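Local coordinates for hypothetical protein, IPT/TIG domain protein (PDB 4HW6) that is of uncharacterised function but probably acts as an auxiliary nutrient-binding protein, perhaps for carbohydrate, pairing an IPT/TIG domain with a six-bladed beta-propeller, at residues A[75-81]-A[102-107]. Coordinates in Å, arbitrary orientation, origin at the centre of the assembly. Residue numbers count along the deposited sequence, not the author numbering.
Sequences SKAYEGD and KFDYQY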
ATOM      1  N   SER A  75      18.603  -1.213 -12.480  1.00 35.61           N
ATOM      2  CA  SER A  75      17.242  -1.230 -11.960  1.00 38.29           C
ATOM      3  C   SER A  75      16.678   0.187 -12.078  1.00 37.59           C
ATOM      4  O   SER A  75      17.426   1.158 -12.252  1.00 36.40           O
ATOM      5  CB  SER A  75      17.198  -1.743 -10.514  1.00 44.52           C
ATOM      6  OG  SER A  75      18.054  -0.986  -9.695  1.00 49.72           O
ATOM      7  N   LYS A  76      15.358   0.286 -11.999  1.00 40.11           N
ATOM      8  CA  LYS A  76      14.626   1.553 -12.011  1.00 41.20           C
ATOM      9  C   LYS A  76      14.694   2.315 -13.346  1.00 38.03           C
ATOM     10  O   LYS A  76      14.494   3.520 -13.365  1.00 38.15           O
ATOM     11  CB  LYS A  76      15.069   2.476 -10.857  1.00 43.97           C
ATOM     12  CG  LYS A  76      15.081   1.828  -9.471  1.00 48.11           C
ATOM     13  CD  LYS A  76      15.234   2.875  -8.366  1.00 51.89           C
ATOM     14  CE  LYS A  76      16.408   2.587  -7.431  1.00 54.80           C
ATOM     15  NZ  LYS A  76      17.730   3.056  -7.959  1.00 51.37           N
ATOM     16  N   ALA A  77      14.916   1.604 -14.452  1.00 36.13           N
ATOM     17  CA  ALA A  77      15.029   2.219 -15.783  1.00 33.51           C
ATOM     18  C   ALA A  77      13.677   2.523 -16.450  1.00 35.55           C
ATOM     19  O   ALA A  77      13.588   2.561 -17.675  1.00 36.72           O
ATOM     20  CB  ALA A  77      15.860   1.321 -16.687  1.00 31.33           C
ATOM     21  N   TYR A  78      12.641   2.774 -15.647  1.00 39.28           N
ATOM     22  CA  TYR A  78      11.265   2.923 -16.139  1.00 41.55           C
ATOM     23  C   TYR A  78      11.108   3.912 -17.295  1.00 42.84           C
ATOM     24  O   TYR A  78      10.434   3.605 -18.277  1.00 44.76           O
ATOM     25  CB  TYR A  78      10.326   3.332 -15.005  1.00 44.48           C
ATOM     26  CG  TYR A  78      10.505   2.521 -13.743  1.00 45.23           C
ATOM     27  CD1 TYR A  78      10.080   1.199 -13.672  1.00 45.69           C
ATOM     28  CD2 TYR A  78      11.108   3.076 -12.621  1.00 45.21           C
ATOM     29  CE1 TYR A  78      10.250   0.452 -12.517  1.00 46.30           C
ATOM     30  CE2 TYR A  78      11.280   2.341 -11.462  1.00 46.10           C
ATOM     31  CZ  TYR A  78      10.857   1.026 -11.420  1.00 46.68           C
ATOM     32  OH  TYR A  78      11.042   0.301 -10.276  1.00 46.93           O
ATOM     33  N   GLU A  79      11.729   5.086 -17.194  1.00 41.02           N
ATOM     34  CA  GLU A  79      11.538   6.134 -18.211  1.00 42.35           C
ATOM     35  C   GLU A  79      12.129   5.712 -19.552  1.00 39.43           C
ATOM     36  O   GLU A  79      11.677   6.136 -20.610  1.00 41.58           O
ATOM     37  CB  GLU A  79      12.121   7.465 -17.744  1.00 44.85           C
ATOM     38  CG  GLU A  79      11.410   8.016 -16.513  1.00 49.74           C
ATOM     39  CD  GLU A  79      11.968   9.341 -16.023  1.00 54.86           C
ATOM     40  OE1 GLU A  79      12.999   9.811 -16.557  1.00 59.68           O
ATOM     41  OE2 GLU A  79      11.373   9.917 -15.090  1.00 60.91           O
ATOM     42  N   GLY A  80      13.136   4.853 -19.499  1.00 35.97           N
ATOM     43  CA  GLY A  80      13.592   4.136 -20.672  1.00 33.36           C
ATOM     44  C   GLY A  80      14.485   4.871 -21.659  1.00 31.18           C
ATOM     45  O   GLY A  80      14.976   4.248 -22.578  1.00 29.34           O
ATOM     46  N   ASP A  81      14.725   6.170 -21.483  1.00 32.20           N
ATOM     47  CA  ASP A  81      15.583   6.903 -22.431  1.00 32.76           C
ATOM     48  C   ASP A  81      17.006   6.348 -22.370  1.00 29.80           C
ATOM     49  O   ASP A  81      17.534   6.124 -21.290  1.00 29.74           O
ATOM     50  CB  ASP A  81      15.623   8.407 -22.145  1.00 36.55           C
ATOM     51  CG  ASP A  81      14.254   9.031 -22.117  1.00 44.77           C
ATOM     52  OD1 ASP A  81      13.852   9.641 -23.133  1.00 51.30           O
ATOM     53  OD2 ASP A  81      13.572   8.899 -21.075  1.00 48.87           O
ATOM     54  N   LYS A 102      12.703   4.394 -26.871  1.00 37.29           N
ATOM     55  CA  LYS A 102      12.904   4.169 -25.435  1.00 36.05           C
ATOM     56  C   LYS A 102      13.058   2.669 -25.160  1.00 34.25           C
ATOM     57  O   LYS A 102      12.378   1.839 -25.778  1.00 34.34           O
ATOM     58  CB  LYS A 102      11.708   4.692 -24.635  1.00 41.75           C
ATOM     59  CG  LYS A 102      11.599   6.209 -24.547  1.00 46.40           C
ATOM     60  CD  LYS A 102      10.273   6.614 -23.911  1.00 51.68           C
ATOM     61  CE  LYS A 102      10.316   8.009 -23.289  1.00 55.01           C
ATOM     62  NZ  LYS A 102      10.729   9.067 -24.251  1.00 54.74           N
ATOM     63  N   PHE A 103      13.945   2.327 -24.225  1.00 30.71           N
ATOM     64  CA  PHE A 103      14.101   0.944 -23.788  1.00 30.63           C
ATOM     65  C   PHE A 103      12.870   0.553 -22.966  1.00 32.98           C
ATOM     66  O   PHE A 103      12.414   1.322 -22.107  1.00 33.96           O
ATOM     67  CB  PHE A 103      15.394   0.792 -22.970  1.00 27.92           C
ATOM     68  CG  PHE A 103      15.704  -0.626 -22.570  1.00 27.32           C
ATOM     69  CD1 PHE A 103      16.294  -1.499 -23.466  1.00 27.64           C
ATOM     70  CD2 PHE A 103      15.413  -1.083 -21.291  1.00 26.63           C
ATOM     71  CE1 PHE A 103      16.581  -2.814 -23.112  1.00 27.79           C
ATOM     72  CE2 PHE A 103      15.704  -2.396 -20.932  1.00 28.00           C
ATOM     73  CZ  PHE A 103      16.284  -3.259 -21.840  1.00 27.58           C
ATOM     74  N   ASP A 104      12.317  -0.624 -23.239  1.00 34.13           N
ATOM     75  CA  ASP A 104      11.143  -1.115 -22.499  1.00 37.32           C
ATOM     76  C   ASP A 104      11.616  -1.915 -21.289  1.00 35.39           C
ATOM     77  O   ASP A 104      11.879  -3.111 -21.361  1.00 34.95           O
ATOM     78  CB  ASP A 104      10.223  -1.948 -23.396  1.00 40.43           C
ATOM     79  CG  ASP A 104       8.987  -2.475 -22.662  1.00 45.30           C
ATOM     80  OD1 ASP A 104       8.744  -2.111 -21.488  1.00 46.21           O
ATOM     81  OD2 ASP A 104       8.244  -3.264 -23.276  1.00 47.78           O
ATOM     82  N   TYR A 105      11.718  -1.219 -20.172  1.00 35.93           N
ATOM     83  CA  TYR A 105      12.190  -1.804 -18.937  1.00 35.13           C
ATOM     84  C   TYR A 105      11.108  -2.671 -18.320  1.00 38.94           C
ATOM     85  O   TYR A 105      10.003  -2.210 -18.078  1.00 39.95           O
ATOM     86  CB  TYR A 105      12.597  -0.697 -17.972  1.00 34.77           C
ATOM     87  CG  TYR A 105      13.036  -1.198 -16.620  1.00 34.13           C
ATOM     88  CD1 TYR A 105      14.206  -1.924 -16.477  1.00 33.32           C
ATOM     89  CD2 TYR A 105      12.291  -0.933 -15.481  1.00 37.10           C
ATOM     90  CE1 TYR A 105      14.616  -2.383 -15.236  1.00 34.41           C
ATOM     91  CE2 TYR A 105      12.705  -1.377 -14.241  1.00 37.60           C
ATOM     92  CZ  TYR A 105      13.862  -2.105 -14.125  1.00 36.52           C
ATOM     93  OH  TYR A 105      14.259  -2.550 -12.887  1.00 37.93           O
ATOM     94  N   GLN A 106      11.446  -3.938 -18.098  1.00 40.90           N
ATOM     95  CA  GLN A 106      10.525  -4.910 -17.561  1.00 45.71           C
ATOM     96  C   GLN A 106      10.931  -5.223 -16.140  1.00 48.62           C
ATOM     97  O   GLN A 106      12.114  -5.277 -15.813  1.00 45.11           O
ATOM     98  CB  GLN A 106      10.540  -6.187 -18.387  1.00 46.24           C
ATOM     99  CG  GLN A 106      10.122  -5.982 -19.836  1.00 48.27           C
ATOM    100  CD  GLN A 106      10.290  -7.238 -20.659  1.00 49.75           C
ATOM    101  OE1 GLN A 106      11.231  -8.012 -20.450  1.00 48.80           O
ATOM    102  NE2 GLN A 106       9.384  -7.442 -21.608  1.00 48.63           N
ATOM    103  N   TYR A 107       9.932  -5.427 -15.295  1.00 40.83           N
ATOM    104  CA  TYR A 107      10.176  -5.684 -13.899  1.00 35.27           C
ATOM    105  C   TYR A 107       8.936  -6.329 -13.296  1.00 34.86           C
ATOM    106  O   TYR A 107       7.794  -6.021 -13.678  1.00 37.77           O
ATOM    107  CB  TYR A 107      10.448  -4.375 -13.149  1.00 33.78           C
ATOM    108  CG  TYR A 107       9.288  -3.424 -13.258  1.00 35.22           C
ATOM    109  CD1 TYR A 107       9.167  -2.580 -14.345  1.00 38.86           C
ATOM    110  CD2 TYR A 107       8.277  -3.411 -12.305  1.00 37.00           C
ATOM    111  CE1 TYR A 107       8.089  -1.727 -14.472  1.00 41.44           C
ATOM    112  CE2 TYR A 107       7.200  -2.559 -12.422  1.00 36.43           C
ATOM    113  CZ  TYR A 107       7.110  -1.719 -13.512  1.00 42.00           C
ATOM    114  OH  TYR A 107       6.050  -0.860 -13.644  1.00 51.60           O
TER
HETATM  115  O   HOH W   1      13.289  -1.646 -10.722  1.00 37.21           O
HETATM  116  O   HOH W   2      10.659   1.528 -19.927  1.00 40.70           O
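A loop packs here against an edge strand, through aromatic rings, one direct backbone hydrogen bond and bridging water. Residues 75-81 lie in the loop between strands 68-72 and 82-87. Residues 102-107 include the short strand 104-105, which pairs in parallel with strand 21-30. Ala77 to Gly80 form a type I beta turn. At its last residue, Phe103 N donates a hydrogen bond to Gly80 O at 2.7 Å. Gly80 has positive phi, and a CB there would clash with Phe103 O. Its absence lets the backbones close to 4.5 Å between the CA atoms of Gly80 and Phe103. Farther along they part, and one water fills the gap. It donates to Tyr78 O and Phe103 O and accepts from Tyr105 N. Both segments belong to the IPT/TIG domain, an immunoglobulin-like E-set fold, at its end near the propeller. Tyr109, which meets the Tyr107 ring, is already in propeller strand 109-115, and Pro431 of strand 425-431 touches Tyr78 and Tyr107. Tyr78, Tyr105 and Tyr107 form an aromatic cluster. Tyr105 turns its edge to the face of Tyr78, and Tyr78 turns its edge to the face of Tyr107, with centroids 5.2 and 5.1 Å apart. Ala77 CB sits over the Tyr105 ring in a CH-pi contact. A second water links Lys76 N and the hydroxyls of Tyr78 and Tyr105. At the other end, Lys102 NZ and Asp81 OD1 make a long salt bridge of 3.4 Å.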